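Local coordinates for protein bacteriophage virulence determinant (PDB 6GGR) that probably acts as a zinc metalloprotease effector of the PipA family, secreted by Salmonella to cleave host NF-kappaB proteins, at residues S23-Q28 / D177-N182; D138-D143 / F158-S163; V168-T173 / G185-Y190. One frame throughout, in Å; residues are numbered along the deposited sequence.

Contact 1. Residues S23-Q28 / D177-N182; sequences SQLRLQ and DKEDSN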
ATOM      1  N   SER B  23     -19.468 -10.506   1.448  1.00 54.26           N
ATOM      2  CA  SER B  23     -19.272  -9.348   2.303  1.00 68.59           C
ATOM      3  C   SER B  23     -20.619  -8.885   2.835  1.00 65.72           C
ATOM      4  O   SER B  23     -21.597  -8.793   2.089  1.00 75.28           O
ATOM      5  CB  SER B  23     -18.587  -8.219   1.531  1.00 65.31           C
ATOM      6  OG  SER B  23     -18.572  -7.023   2.289  1.00 52.67           O
ATOM      7  N   GLN B  24     -20.676  -8.595   4.132  1.00 64.42           N
ATOM      8  CA  GLN B  24     -21.898  -8.076   4.733  1.00 65.78           C
ATOM      9  C   GLN B  24     -21.970  -6.553   4.704  1.00 66.13           C
ATOM     10  O   GLN B  24     -23.066  -5.997   4.844  1.00 70.72           O
ATOM     11  CB  GLN B  24     -22.029  -8.572   6.177  1.00 71.26           C
ATOM     12  CG  GLN B  24     -22.253 -10.078   6.301  1.00 85.31           C
ATOM     13  CD  GLN B  24     -23.563 -10.534   5.677  1.00 85.79           C
ATOM     14  OE1 GLN B  24     -24.559  -9.810   5.696  1.00 86.94           O
ATOM     15  NE2 GLN B  24     -23.564 -11.739   5.116  1.00 76.45           N
ATOM     16  N   LEU B  25     -20.840  -5.871   4.499  1.00 59.74           N
ATOM     17  CA  LEU B  25     -20.837  -4.413   4.434  1.00 59.48           C
ATOM     18  C   LEU B  25     -21.272  -3.906   3.063  1.00 65.22           C
ATOM     19  O   LEU B  25     -21.998  -2.911   2.969  1.00 65.36           O
ATOM     20  CB  LEU B  25     -19.446  -3.883   4.773  1.00 58.17           C
ATOM     21  CG  LEU B  25     -19.033  -4.013   6.239  1.00 61.18           C
ATOM     22  CD1 LEU B  25     -17.526  -3.897   6.375  1.00 59.86           C
ATOM     23  CD2 LEU B  25     -19.725  -2.954   7.080  1.00 63.93           C
ATOM     24  N   ARG B  26     -20.819  -4.561   1.991  1.00 74.26           N
ATOM     25  CA  ARG B  26     -21.312  -4.238   0.656  1.00 58.80           C
ATOM     26  C   ARG B  26     -22.814  -4.472   0.570  1.00 53.51           C
ATOM     27  O   ARG B  26     -23.560  -3.621   0.072  1.00 53.45           O
ATOM     28  CB  ARG B  26     -20.569  -5.076  -0.391  1.00 49.41           C
ATOM     29  CG  ARG B  26     -21.309  -5.255  -1.710  1.00 49.02           C
ATOM     30  CD  ARG B  26     -20.491  -6.039  -2.726  1.00 44.84           C
ATOM     31  NE  ARG B  26     -20.459  -7.468  -2.422  1.00 45.93           N
ATOM     32  CZ  ARG B  26     -21.429  -8.325  -2.729  1.00 47.07           C
ATOM     33  NH1 ARG B  26     -22.522  -7.903  -3.350  1.00 47.40           N
ATOM     34  NH2 ARG B  26     -21.309  -9.608  -2.412  1.00 48.35           N
ATOM     35  N   LEU B  27     -23.279  -5.622   1.068  1.00 55.48           N
ATOM     36  CA  LEU B  27     -24.691  -5.967   0.945  1.00 61.03           C
ATOM     37  C   LEU B  27     -25.587  -4.903   1.564  1.00 59.80           C
ATOM     38  O   LEU B  27     -26.723  -4.718   1.115  1.00 60.69           O
ATOM     39  CB  LEU B  27     -24.960  -7.330   1.589  1.00 69.40           C
ATOM     40  CG  LEU B  27     -24.416  -8.564   0.862  1.00 71.76           C
ATOM     41  CD1 LEU B  27     -24.638  -9.814   1.706  1.00 71.63           C
ATOM     42  CD2 LEU B  27     -25.045  -8.736  -0.515  1.00 64.42           C
ATOM     43  N   GLN B  28     -25.102  -4.187   2.578  1.00 68.56           N
ATOM     44  CA  GLN B  28     -25.922  -3.154   3.196  1.00 72.12           C
ATOM     45  C   GLN B  28     -25.692  -1.776   2.594  1.00 69.22           C
ATOM     46  O   GLN B  28     -26.589  -0.930   2.668  1.00 63.58           O
ATOM     47  CB  GLN B  28     -25.687  -3.114   4.709  1.00 68.93           C
ATOM     48  CG  GLN B  28     -24.287  -2.776   5.150  1.00 81.96           C
ATOM     49  CD  GLN B  28     -24.154  -2.808   6.664  1.00 88.85           C
ATOM     50  OE1 GLN B  28     -24.360  -3.846   7.293  1.00 79.65           O
ATOM     51  NE2 GLN B  28     -23.829  -1.664   7.256  1.00 86.91           N
ATOM     52  N   ASP B 177     -11.204  -1.583   3.314  1.00 48.60           N
ATOM     53  CA  ASP B 177     -11.015  -2.988   2.982  1.00 53.93           C
ATOM     54  C   ASP B 177     -11.160  -3.879   4.208  1.00 57.75           C
ATOM     55  O   ASP B 177     -11.518  -5.055   4.073  1.00 58.74           O
ATOM     56  CB  ASP B 177      -9.641  -3.189   2.338  1.00 72.03           C
ATOM     57  CG  ASP B 177      -9.550  -2.577   0.954  1.00 62.40           C
ATOM     58  OD1 ASP B 177     -10.275  -3.044   0.053  1.00 58.19           O
ATOM     59  OD2 ASP B 177      -8.764  -1.624   0.771  1.00 53.27           O
ATOM     60  N   LYS B 178     -10.909  -3.336   5.398  1.00 50.49           N
ATOM     61  CA  LYS B 178     -10.976  -4.103   6.639  1.00 58.28           C
ATOM     62  C   LYS B 178     -12.425  -4.455   6.947  1.00 57.45           C
ATOM     63  O   LYS B 178     -13.220  -3.582   7.311  1.00 60.42           O
ATOM     64  CB  LYS B 178     -10.374  -3.296   7.788  1.00 69.63           C
ATOM     65  CG  LYS B 178      -8.893  -3.000   7.648  1.00 79.29           C
ATOM     66  CD  LYS B 178      -8.052  -4.222   7.962  1.00 89.46           C
ATOM     67  CE  LYS B 178      -6.621  -4.045   7.482  1.00 93.95           C
ATOM     68  NZ  LYS B 178      -5.774  -5.225   7.806  1.00 95.74           N
ATOM     69  N   GLU B 179     -12.775  -5.731   6.812  1.00 61.96           N
ATOM     70  CA  GLU B 179     -14.063  -6.238   7.268  1.00 68.79           C
ATOM     71  C   GLU B 179     -13.817  -7.448   8.155  1.00 72.08           C
ATOM     72  O   GLU B 179     -13.295  -8.467   7.693  1.00 72.17           O
ATOM     73  CB  GLU B 179     -14.984  -6.604   6.103  1.00 62.80           C
ATOM     74  CG  GLU B 179     -16.337  -7.111   6.577  1.00 77.32           C
ATOM     75  CD  GLU B 179     -17.274  -7.481   5.445  1.00 84.24           C
ATOM     76  OE1 GLU B 179     -16.858  -7.428   4.267  1.00 76.26           O
ATOM     77  OE2 GLU B 179     -18.436  -7.834   5.743  1.00 81.06           O
ATOM     78  N   ASP B 180     -14.173  -7.318   9.428  1.00 82.70           N
ATOM     79  CA  ASP B 180     -14.241  -8.451  10.340  1.00 90.69           C
ATOM     80  C   ASP B 180     -14.918  -9.655   9.692  1.00 89.32           C
ATOM     81  O   ASP B 180     -16.049  -9.565   9.204  1.00 88.06           O
ATOM     82  CB  ASP B 180     -15.002  -8.034  11.599  1.00103.39           C
ATOM     83  CG  ASP B 180     -14.209  -7.078  12.455  1.00113.60           C
ATOM     84  OD1 ASP B 180     -12.985  -6.960  12.237  1.00116.27           O
ATOM     85  OD2 ASP B 180     -14.809  -6.466  13.363  1.00117.19           O
ATOM     86  N   SER B 181     -14.215 -10.788   9.695  1.00 87.30           N
ATOM     87  CA  SER B 181     -14.752 -12.084   9.291  1.00 83.89           C
ATOM     88  C   SER B 181     -15.071 -12.180   7.802  1.00 76.08           C
ATOM     89  O   SER B 181     -15.824 -13.069   7.393  1.00 73.20           O
ATOM     90  CB  SER B 181     -16.010 -12.439  10.086  1.00 86.10           C
ATOM     91  OG  SER B 181     -17.139 -11.749   9.575  1.00 90.68           O
ATOM     92  N   ASN B 182     -14.540 -11.280   6.972  1.00 66.96           N
ATOM     93  CA  ASN B 182     -14.635 -11.426   5.521  1.00 64.24           C
ATOM     94  C   ASN B 182     -13.235 -11.279   4.936  1.00 62.77           C
ATOM     95  O   ASN B 182     -12.558 -10.271   5.202  1.00 58.66           O
ATOM     96  CB  ASN B 182     -15.587 -10.402   4.892  1.00 64.03           C
ATOM     97  CG  ASN B 182     -15.874 -10.690   3.421  1.00 67.47           C
ATOM     98  OD1 ASN B 182     -15.175 -10.204   2.534  1.00 53.69           O
ATOM     99  ND2 ASN B 182     -16.901 -11.489   3.162  1.00 75.65           N
TER
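The flat carboxylate of Glu179 is held between two carbons. Leu25 CD1 lies over one face, 3.7 Å from Glu179 CD. Asn182 CB lies over the opposite face, 3.4 Å from Glu179 CD. At the edge both oxygens use their syn lone pairs, each on the side of the other oxygen. The motif is a helix N-cap gripped by an outside acid. Ser23 is the N-cap of helix 24-30, and its OG accepts weak bonds from Leu25 N and Arg26 N. The same hydroxyl gives its proton to Glu179 OE1, at 2.6 Å between Ser23 OG and Glu179 OE1. It is therefore both donor and acceptor. Glu179 OE2 takes Gln24 N, 2.9 Å from OE2 to N, with an N-H...O angle of 145°. It also takes a weak bond from Leu25 N. The carboxylate thus spans the N-cap and the first turn, where the helix end probably stabilises its negative charge.

Torsions set this up. Glu179 CG is anti to its backbone N (chi1 -179°), and the chain runs on extended, so the acid reaches straight across. Ser23 OG is also anti to its backbone N (chi1 171°). Leu25 meets Glu179 tip to tip, with CD1 3.4 Å from Glu179 CG. Residues 179-182 form a type II beta turn, which brings Asn182 back beneath the carboxylate. Asn182 OD1 accepts from Gly185 N and Arg184 N just before helix 186-197. Ser23 N bonds to Glu189 OE1 of that helix. The segment 177-182 begins at Asp177, a zinc ligand, so the contact ties the loop after the metal site to an N-terminal helix. Its turn is closed by Asn182 N bonding to Glu179 O at 3.2 Å.

Contact 2. Residues D138-D143 / F158-S163; sequences DDTDDD and FDTTRS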
ATOM      1  N   ASP B 138       2.083   3.410 -13.119  1.00 61.16           N
ATOM      2  CA  ASP B 138       3.248   2.545 -12.980  1.00 70.24           C
ATOM      3  C   ASP B 138       2.911   1.080 -13.231  1.00 68.74           C
ATOM      4  O   ASP B 138       3.824   0.280 -13.463  1.00 66.55           O
ATOM      5  CB  ASP B 138       3.863   2.709 -11.588  1.00 82.29           C
ATOM      6  CG  ASP B 138       4.194   4.156 -11.263  1.00 89.72           C
ATOM      7  OD1 ASP B 138       4.317   4.967 -12.206  1.00 89.83           O
ATOM      8  OD2 ASP B 138       4.335   4.482 -10.065  1.00 88.34           O
ATOM      9  N   ASP B 139       1.628   0.708 -13.189  1.00 77.23           N
ATOM     10  CA  ASP B 139       1.234  -0.651 -13.544  1.00 76.89           C
ATOM     11  C   ASP B 139       1.672  -1.020 -14.954  1.00 73.39           C
ATOM     12  O   ASP B 139       1.781  -2.211 -15.266  1.00 66.69           O
ATOM     13  CB  ASP B 139      -0.283  -0.815 -13.422  1.00 85.11           C
ATOM     14  CG  ASP B 139      -0.746  -0.917 -11.982  1.00 72.26           C
ATOM     15  OD1 ASP B 139       0.112  -0.903 -11.075  1.00 67.74           O
ATOM     16  OD2 ASP B 139      -1.971  -1.013 -11.760  1.00 58.05           O
ATOM     17  N   THR B 140       1.914  -0.027 -15.808  1.00 83.75           N
ATOM     18  CA  THR B 140       2.416  -0.240 -17.159  1.00 77.19           C
ATOM     19  C   THR B 140       3.900   0.089 -17.280  1.00 65.66           C
ATOM     20  O   THR B 140       4.409   0.223 -18.397  1.00 67.10           O
ATOM     21  CB  THR B 140       1.613   0.602 -18.155  1.00 74.10           C
ATOM     22  OG1 THR B 140       1.552   1.961 -17.700  1.00 72.53           O
ATOM     23  CG2 THR B 140       0.201   0.058 -18.312  1.00 69.43           C
ATOM     24  N   ASP B 141       4.604   0.218 -16.156  1.00 69.28           N
ATOM     25  CA  ASP B 141       5.984   0.686 -16.134  1.00 77.75           C
ATOM     26  C   ASP B 141       6.903  -0.482 -15.792  1.00 83.32           C
ATOM     27  O   ASP B 141       6.770  -1.088 -14.724  1.00 82.36           O
ATOM     28  CB  ASP B 141       6.147   1.826 -15.126  1.00 76.75           C
ATOM     29  CG  ASP B 141       7.422   2.608 -15.336  1.00 87.18           C
ATOM     30  OD1 ASP B 141       8.383   2.035 -15.891  1.00 95.80           O
ATOM     31  OD2 ASP B 141       7.464   3.795 -14.949  1.00 89.82           O
ATOM     32  N   ASP B 142       7.826  -0.795 -16.706  1.00 90.70           N
ATOM     33  CA  ASP B 142       8.785  -1.873 -16.469  1.00 92.61           C
ATOM     34  C   ASP B 142       9.568  -1.663 -15.176  1.00 96.50           C
ATOM     35  O   ASP B 142       9.773  -2.608 -14.405  1.00 91.22           O
ATOM     36  CB  ASP B 142       9.748  -1.976 -17.653  1.00 95.49           C
ATOM     37  CG  ASP B 142       9.110  -2.602 -18.882  1.00 86.42           C
ATOM     38  OD1 ASP B 142       8.790  -3.812 -18.843  1.00 81.88           O
ATOM     39  OD2 ASP B 142       8.924  -1.881 -19.886  1.00 84.20           O
ATOM     40  N   ASP B 143      10.008  -0.427 -14.921  1.00100.30           N
ATOM     41  CA  ASP B 143      10.911  -0.156 -13.807  1.00 92.88           C
ATOM     42  C   ASP B 143      10.270  -0.448 -12.455  1.00 78.22           C
ATOM     43  O   ASP B 143      10.988  -0.579 -11.457  1.00 72.92           O
ATOM     44  CB  ASP B 143      11.386   1.296 -13.877  1.00 95.64           C
ATOM     45  CG  ASP B 143      11.920   1.666 -15.250  1.00 98.32           C
ATOM     46  OD1 ASP B 143      11.231   1.375 -16.254  1.00 91.56           O
ATOM     47  OD2 ASP B 143      13.022   2.248 -15.329  1.00103.65           O
ATOM     48  N   PHE B 158      -1.891  -6.851 -10.515  1.00 32.01           N
ATOM     49  CA  PHE B 158      -2.777  -5.702 -10.616  1.00 32.42           C
ATOM     50  C   PHE B 158      -2.580  -5.028 -11.966  1.00 35.81           C
ATOM     51  O   PHE B 158      -1.451  -4.866 -12.435  1.00 37.20           O
ATOM     52  CB  PHE B 158      -2.492  -4.698  -9.499  1.00 32.06           C
ATOM     53  CG  PHE B 158      -3.154  -5.023  -8.191  1.00 28.10           C
ATOM     54  CD1 PHE B 158      -4.515  -4.851  -8.030  1.00 25.50           C
ATOM     55  CD2 PHE B 158      -2.408  -5.456  -7.109  1.00 30.45           C
ATOM     56  CE1 PHE B 158      -5.127  -5.130  -6.826  1.00 30.37           C
ATOM     57  CE2 PHE B 158      -3.014  -5.734  -5.899  1.00 35.61           C
ATOM     58  CZ  PHE B 158      -4.380  -5.570  -5.760  1.00 29.45           C
ATOM     59  N   ASP B 159      -3.683  -4.640 -12.596  1.00 29.94           N
ATOM     60  CA  ASP B 159      -3.641  -3.840 -13.810  1.00 28.24           C
ATOM     61  C   ASP B 159      -4.324  -2.502 -13.551  1.00 32.26           C
ATOM     62  O   ASP B 159      -4.967  -2.292 -12.520  1.00 37.18           O
ATOM     63  CB  ASP B 159      -4.300  -4.575 -14.987  1.00 39.31           C
ATOM     64  CG  ASP B 159      -5.816  -4.623 -14.886  1.00 38.19           C
ATOM     65  OD1 ASP B 159      -6.353  -4.789 -13.769  1.00 35.46           O
ATOM     66  OD2 ASP B 159      -6.472  -4.489 -15.940  1.00 46.69           O
ATOM     67  N   THR B 160      -4.169  -1.589 -14.510  1.00 27.57           N
ATOM     68  CA  THR B 160      -4.660  -0.225 -14.328  1.00 33.47           C
ATOM     69  C   THR B 160      -6.151  -0.219 -14.014  1.00 28.27           C
ATOM     70  O   THR B 160      -6.603   0.473 -13.095  1.00 27.83           O
ATOM     71  CB  THR B 160      -4.370   0.599 -15.584  1.00 37.52           C
ATOM     72  OG1 THR B 160      -2.966   0.573 -15.854  1.00 42.69           O
ATOM     73  CG2 THR B 160      -4.816   2.047 -15.408  1.00 40.44           C
ATOM     74  N   THR B 161      -6.934  -0.991 -14.767  1.00 24.13           N
ATOM     75  CA  THR B 161      -8.381  -0.981 -14.575  1.00 26.72           C
ATOM     76  C   THR B 161      -8.743  -1.358 -13.144  1.00 26.28           C
ATOM     77  O   THR B 161      -9.448  -0.611 -12.456  1.00 26.22           O
ATOM     78  CB  THR B 161      -9.047  -1.924 -15.573  1.00 37.97           C
ATOM     79  OG1 THR B 161      -8.648  -1.566 -16.902  1.00 35.82           O
ATOM     80  CG2 THR B 161     -10.571  -1.834 -15.464  1.00 39.80           C
ATOM     81  N   ARG B 162      -8.251  -2.508 -12.670  1.00 27.30           N
ATOM     82  CA  ARG B 162      -8.565  -2.939 -11.311  1.00 30.34           C
ATOM     83  C   ARG B 162      -8.102  -1.912 -10.286  1.00 28.66           C
ATOM     84  O   ARG B 162      -8.842  -1.573  -9.357  1.00 26.47           O
ATOM     85  CB  ARG B 162      -7.933  -4.301 -11.018  1.00 22.61           C
ATOM     86  CG  ARG B 162      -8.296  -4.846  -9.637  1.00 27.50           C
ATOM     87  CD  ARG B 162      -7.849  -6.294  -9.433  1.00 27.26           C
ATOM     88  NE  ARG B 162      -8.660  -7.256 -10.182  1.00 29.94           N
ATOM     89  CZ  ARG B 162      -9.824  -7.756  -9.767  1.00 28.82           C
ATOM     90  NH1 ARG B 162     -10.341  -7.390  -8.603  1.00 26.57           N
ATOM     91  NH2 ARG B 162     -10.482  -8.629 -10.516  1.00 28.12           N
ATOM     92  N   SER B 163      -6.877  -1.405 -10.432  1.00 33.53           N
ATOM     93  CA  SER B 163      -6.354  -0.459  -9.450  1.00 32.07           C
ATOM     94  C   SER B 163      -7.175   0.825  -9.437  1.00 25.00           C
ATOM     95  O   SER B 163      -7.510   1.351  -8.369  1.00 32.54           O
ATOM     96  CB  SER B 163      -4.888  -0.153  -9.744  1.00 29.89           C
ATOM     97  OG  SER B 163      -4.119  -1.340  -9.810  1.00 33.14           O
TER
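Asp139 carries this contact by presenting its OD2 to the start of helix 160-173. Asp139 OD2 lies 2.9 Å from Ser163 OG. It also sits 3.3 Å from Asp159 C, against the backbone just before the helix. Asp139 CG is anti to its own carbonyl carbon (chi1 -75°), which turns the acid toward this end. Beside it, Thr140 CG2 approaches Thr160 OG1 obliquely, at 4.0 Å. Outside the two segments, Asp139 OD1 forms a salt bridge with a basic side chain on the chain of another protein, and Ser163 OG is hydrogen-bonded to a basic side chain there as well. The contact therefore forms part of a binding surface, probably for the substrate.

In the second shell, Asp159 is the N-cap. Its OD1 accepts from Arg162 N at 3.2 Å, the donor lying above the carboxylate plane, and its OD2 bonds to His200 NE2. The loop 138-143 follows strand 132-135 and precedes strand 148-149. Thr160 also rests on Val73 and Ile77 of helix 64-84, while Arg162 touches helix 186-197.

Contact 3. Residues V168-T173 / G185-Y190; sequences VVHALT and GPVVEY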
ATOM      1  N   VAL B 168     -11.362   4.157  -6.826  1.00 37.59           N
ATOM      2  CA  VAL B 168     -12.595   4.913  -7.025  1.00 40.33           C
ATOM      3  C   VAL B 168     -13.707   4.349  -6.151  1.00 37.09           C
ATOM      4  O   VAL B 168     -14.502   5.099  -5.572  1.00 49.17           O
ATOM      5  CB  VAL B 168     -12.984   4.916  -8.515  1.00 38.04           C
ATOM      6  CG1 VAL B 168     -14.405   5.457  -8.719  1.00 41.03           C
ATOM      7  CG2 VAL B 168     -11.990   5.751  -9.312  1.00 37.97           C
ATOM      8  N   VAL B 169     -13.780   3.022  -6.033  1.00 34.12           N
ATOM      9  CA  VAL B 169     -14.817   2.423  -5.196  1.00 38.28           C
ATOM     10  C   VAL B 169     -14.684   2.912  -3.761  1.00 41.81           C
ATOM     11  O   VAL B 169     -15.687   3.165  -3.081  1.00 37.84           O
ATOM     12  CB  VAL B 169     -14.759   0.887  -5.286  1.00 38.60           C
ATOM     13  CG1 VAL B 169     -15.536   0.236  -4.139  1.00 32.83           C
ATOM     14  CG2 VAL B 169     -15.326   0.424  -6.621  1.00 39.54           C
ATOM     15  N   HIS B 170     -13.447   3.048  -3.274  1.00 34.34           N
ATOM     16  CA  HIS B 170     -13.231   3.634  -1.956  1.00 36.53           C
ATOM     17  C   HIS B 170     -13.890   5.002  -1.864  1.00 37.84           C
ATOM     18  O   HIS B 170     -14.577   5.315  -0.887  1.00 44.49           O
ATOM     19  CB  HIS B 170     -11.734   3.754  -1.663  1.00 40.16           C
ATOM     20  CG  HIS B 170     -11.116   2.520  -1.079  1.00 44.64           C
ATOM     21  ND1 HIS B 170     -11.476   2.016   0.153  1.00 48.30           N
ATOM     22  CD2 HIS B 170     -10.137   1.707  -1.545  1.00 40.91           C
ATOM     23  CE1 HIS B 170     -10.760   0.937   0.412  1.00 47.27           C
ATOM     24  NE2 HIS B 170      -9.939   0.728  -0.601  1.00 41.78           N
ATOM     25  N   ALA B 171     -13.697   5.830  -2.894  1.00 47.46           N
ATOM     26  CA  ALA B 171     -14.147   7.216  -2.854  1.00 47.86           C
ATOM     27  C   ALA B 171     -15.655   7.352  -3.024  1.00 45.14           C
ATOM     28  O   ALA B 171     -16.235   8.338  -2.558  1.00 45.94           O
ATOM     29  CB  ALA B 171     -13.430   8.021  -3.934  1.00 46.98           C
ATOM     30  N   LEU B 172     -16.309   6.390  -3.677  1.00 45.06           N
ATOM     31  CA  LEU B 172     -17.752   6.464  -3.880  1.00 39.52           C
ATOM     32  C   LEU B 172     -18.546   5.823  -2.750  1.00 39.96           C
ATOM     33  O   LEU B 172     -19.730   6.143  -2.587  1.00 45.17           O
ATOM     34  CB  LEU B 172     -18.136   5.797  -5.204  1.00 35.80           C
ATOM     35  CG  LEU B 172     -17.452   6.354  -6.454  1.00 38.60           C
ATOM     36  CD1 LEU B 172     -17.741   5.462  -7.649  1.00 36.19           C
ATOM     37  CD2 LEU B 172     -17.903   7.786  -6.721  1.00 43.85           C
ATOM     38  N   THR B 173     -17.926   4.943  -1.959  1.00 55.29           N
ATOM     39  CA  THR B 173     -18.607   4.273  -0.860  1.00 57.16           C
ATOM     40  C   THR B 173     -18.093   4.672   0.516  1.00 65.37           C
ATOM     41  O   THR B 173     -18.770   4.392   1.509  1.00 55.25           O
ATOM     42  CB  THR B 173     -18.477   2.748  -0.996  1.00 46.56           C
ATOM     43  OG1 THR B 173     -17.102   2.367  -0.870  1.00 52.29           O
ATOM     44  CG2 THR B 173     -19.011   2.278  -2.333  1.00 47.91           C
ATOM     45  N   GLY B 185     -13.534  -7.989   1.981  1.00 47.55           N
ATOM     46  CA  GLY B 185     -14.022  -6.667   2.291  1.00 51.46           C
ATOM     47  C   GLY B 185     -14.921  -6.138   1.190  1.00 46.04           C
ATOM     48  O   GLY B 185     -15.009  -6.713   0.101  1.00 42.94           O
ATOM     49  N   PRO B 186     -15.593  -5.014   1.451  1.00 49.04           N
ATOM     50  CA  PRO B 186     -16.584  -4.511   0.483  1.00 54.87           C
ATOM     51  C   PRO B 186     -15.978  -3.959  -0.799  1.00 52.12           C
ATOM     52  O   PRO B 186     -16.600  -4.073  -1.862  1.00 41.00           O
ATOM     53  CB  PRO B 186     -17.310  -3.414   1.273  1.00 60.10           C
ATOM     54  CG  PRO B 186     -16.305  -2.946   2.268  1.00 45.92           C
ATOM     55  CD  PRO B 186     -15.499  -4.159   2.645  1.00 46.37           C
ATOM     56  N   VAL B 187     -14.795  -3.347  -0.735  1.00 42.25           N
ATOM     57  CA  VAL B 187     -14.232  -2.703  -1.919  1.00 43.38           C
ATOM     58  C   VAL B 187     -13.751  -3.744  -2.920  1.00 38.49           C
ATOM     59  O   VAL B 187     -13.939  -3.591  -4.134  1.00 34.68           O
ATOM     60  CB  VAL B 187     -13.105  -1.741  -1.505  1.00 39.10           C
ATOM     61  CG1 VAL B 187     -12.391  -1.168  -2.729  1.00 34.87           C
ATOM     62  CG2 VAL B 187     -13.683  -0.623  -0.662  1.00 47.35           C
ATOM     63  N   VAL B 188     -13.107  -4.806  -2.434  1.00 35.75           N
ATOM     64  CA  VAL B 188     -12.680  -5.883  -3.321  1.00 40.42           C
ATOM     65  C   VAL B 188     -13.889  -6.507  -4.007  1.00 40.30           C
ATOM     66  O   VAL B 188     -13.900  -6.705  -5.227  1.00 35.84           O
ATOM     67  CB  VAL B 188     -11.867  -6.929  -2.537  1.00 37.83           C
ATOM     68  CG1 VAL B 188     -11.622  -8.176  -3.384  1.00 37.57           C
ATOM     69  CG2 VAL B 188     -10.535  -6.330  -2.075  1.00 40.59           C
ATOM     70  N   GLU B 189     -14.931  -6.819  -3.237  1.00 38.72           N
ATOM     71  CA  GLU B 189     -16.087  -7.492  -3.819  1.00 35.45           C
ATOM     72  C   GLU B 189     -16.750  -6.613  -4.872  1.00 33.49           C
ATOM     73  O   GLU B 189     -17.053  -7.075  -5.978  1.00 38.62           O
ATOM     74  CB  GLU B 189     -17.077  -7.893  -2.723  1.00 37.78           C
ATOM     75  CG  GLU B 189     -16.507  -8.935  -1.763  1.00 41.88           C
ATOM     76  CD  GLU B 189     -17.554  -9.878  -1.206  1.00 62.95           C
ATOM     77  OE1 GLU B 189     -18.760  -9.635  -1.420  1.00 61.55           O
ATOM     78  OE2 GLU B 189     -17.166 -10.868  -0.547  1.00 59.25           O
ATOM     79  N   TYR B 190     -16.969  -5.335  -4.550  1.00 38.05           N
ATOM     80  CA  TYR B 190     -17.463  -4.387  -5.546  1.00 32.91           C
ATOM     81  C   TYR B 190     -16.570  -4.376  -6.779  1.00 31.71           C
ATOM     82  O   TYR B 190     -17.053  -4.455  -7.914  1.00 31.71           O
ATOM     83  CB  TYR B 190     -17.533  -2.979  -4.946  1.00 36.13           C
ATOM     84  CG  TYR B 190     -18.834  -2.618  -4.265  1.00 35.20           C
ATOM     85  CD1 TYR B 190     -20.061  -2.917  -4.845  1.00 39.86           C
ATOM     86  CD2 TYR B 190     -18.833  -1.954  -3.046  1.00 37.74           C
ATOM     87  CE1 TYR B 190     -21.249  -2.573  -4.224  1.00 38.83           C
ATOM     88  CE2 TYR B 190     -20.015  -1.610  -2.415  1.00 44.33           C
ATOM     89  CZ  TYR B 190     -21.218  -1.921  -3.008  1.00 42.06           C
ATOM     90  OH  TYR B 190     -22.394  -1.576  -2.382  1.00 43.50           O
TER
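Gly185 opens the second segment as the N-cap of helix 186-197, which packs across the helix carrying the HxxxH zinc motif of His166 and His170. The short axes approach to 9.6 Å, with an angle of 117° between their directions. Gly185 has a positive phi (88°), and the helix begins at Pro186.

Val187 carries most of the contact. Its two methyls divide the work. CG1, anti to the backbone N, meets Val169 CG1 at 3.7 Å, and the two valines slide past each other in opposite directions. CG2, anti to the carbonyl carbon, makes a CH-pi contact with His170. That methyl lies over one face of the imidazole, 3.7 Å from Val187 CG2 to the ring centroid and 24° off the ring normal. It is displaced toward the rim, 3.5 Å from both His170 ND1 and His170 CE1. Val187 also touches Asp177 and His166, so it backs all three zinc ligands. His170 ND1 bonds to Leu175 O, and NE2 probably to Asp177 OD2. No zinc is bound to this chain in the model, but the ligands stay clustered.

Tyr190 closes the segment, one helical turn on. Its CB lies 3.9 Å from Val169 CG1, so that one methyl of Val169 touches both Val187 and Tyr190. At the far end of the ring, Tyr190 CE2 meets Thr173 CG2 tip to tip at 4.0 Å. The ring reaches on toward helix 24-30, where Tyr190 OH bonds to Asp30 OD1. The interface between the segments is apolar and buried. Thr173 OG1 donates back to Val169 O at 2.7 Å, from above the carbonyl plane, and Thr173 N bonds to the same oxygen.

How the contacts relate
Contacts 1 and 3 are neighbours, with centres about 10 Å apart, and their segments alternate along the chain. They touch through a salt bridge between Arg26 and Glu189 and through the zinc ligands they share. Contact 2 lies about 26 Å from contact 1 and about 19 Å from contact 3, centre to centre, and touches neither. It closes before contact 3 opens, and both of its segments fall between those of contact 1. Helix 160-173 runs from contact 2 at its start to contact 3 at its end. The other protein lies against both ends of this run: the patch at contact 2 and the metal site.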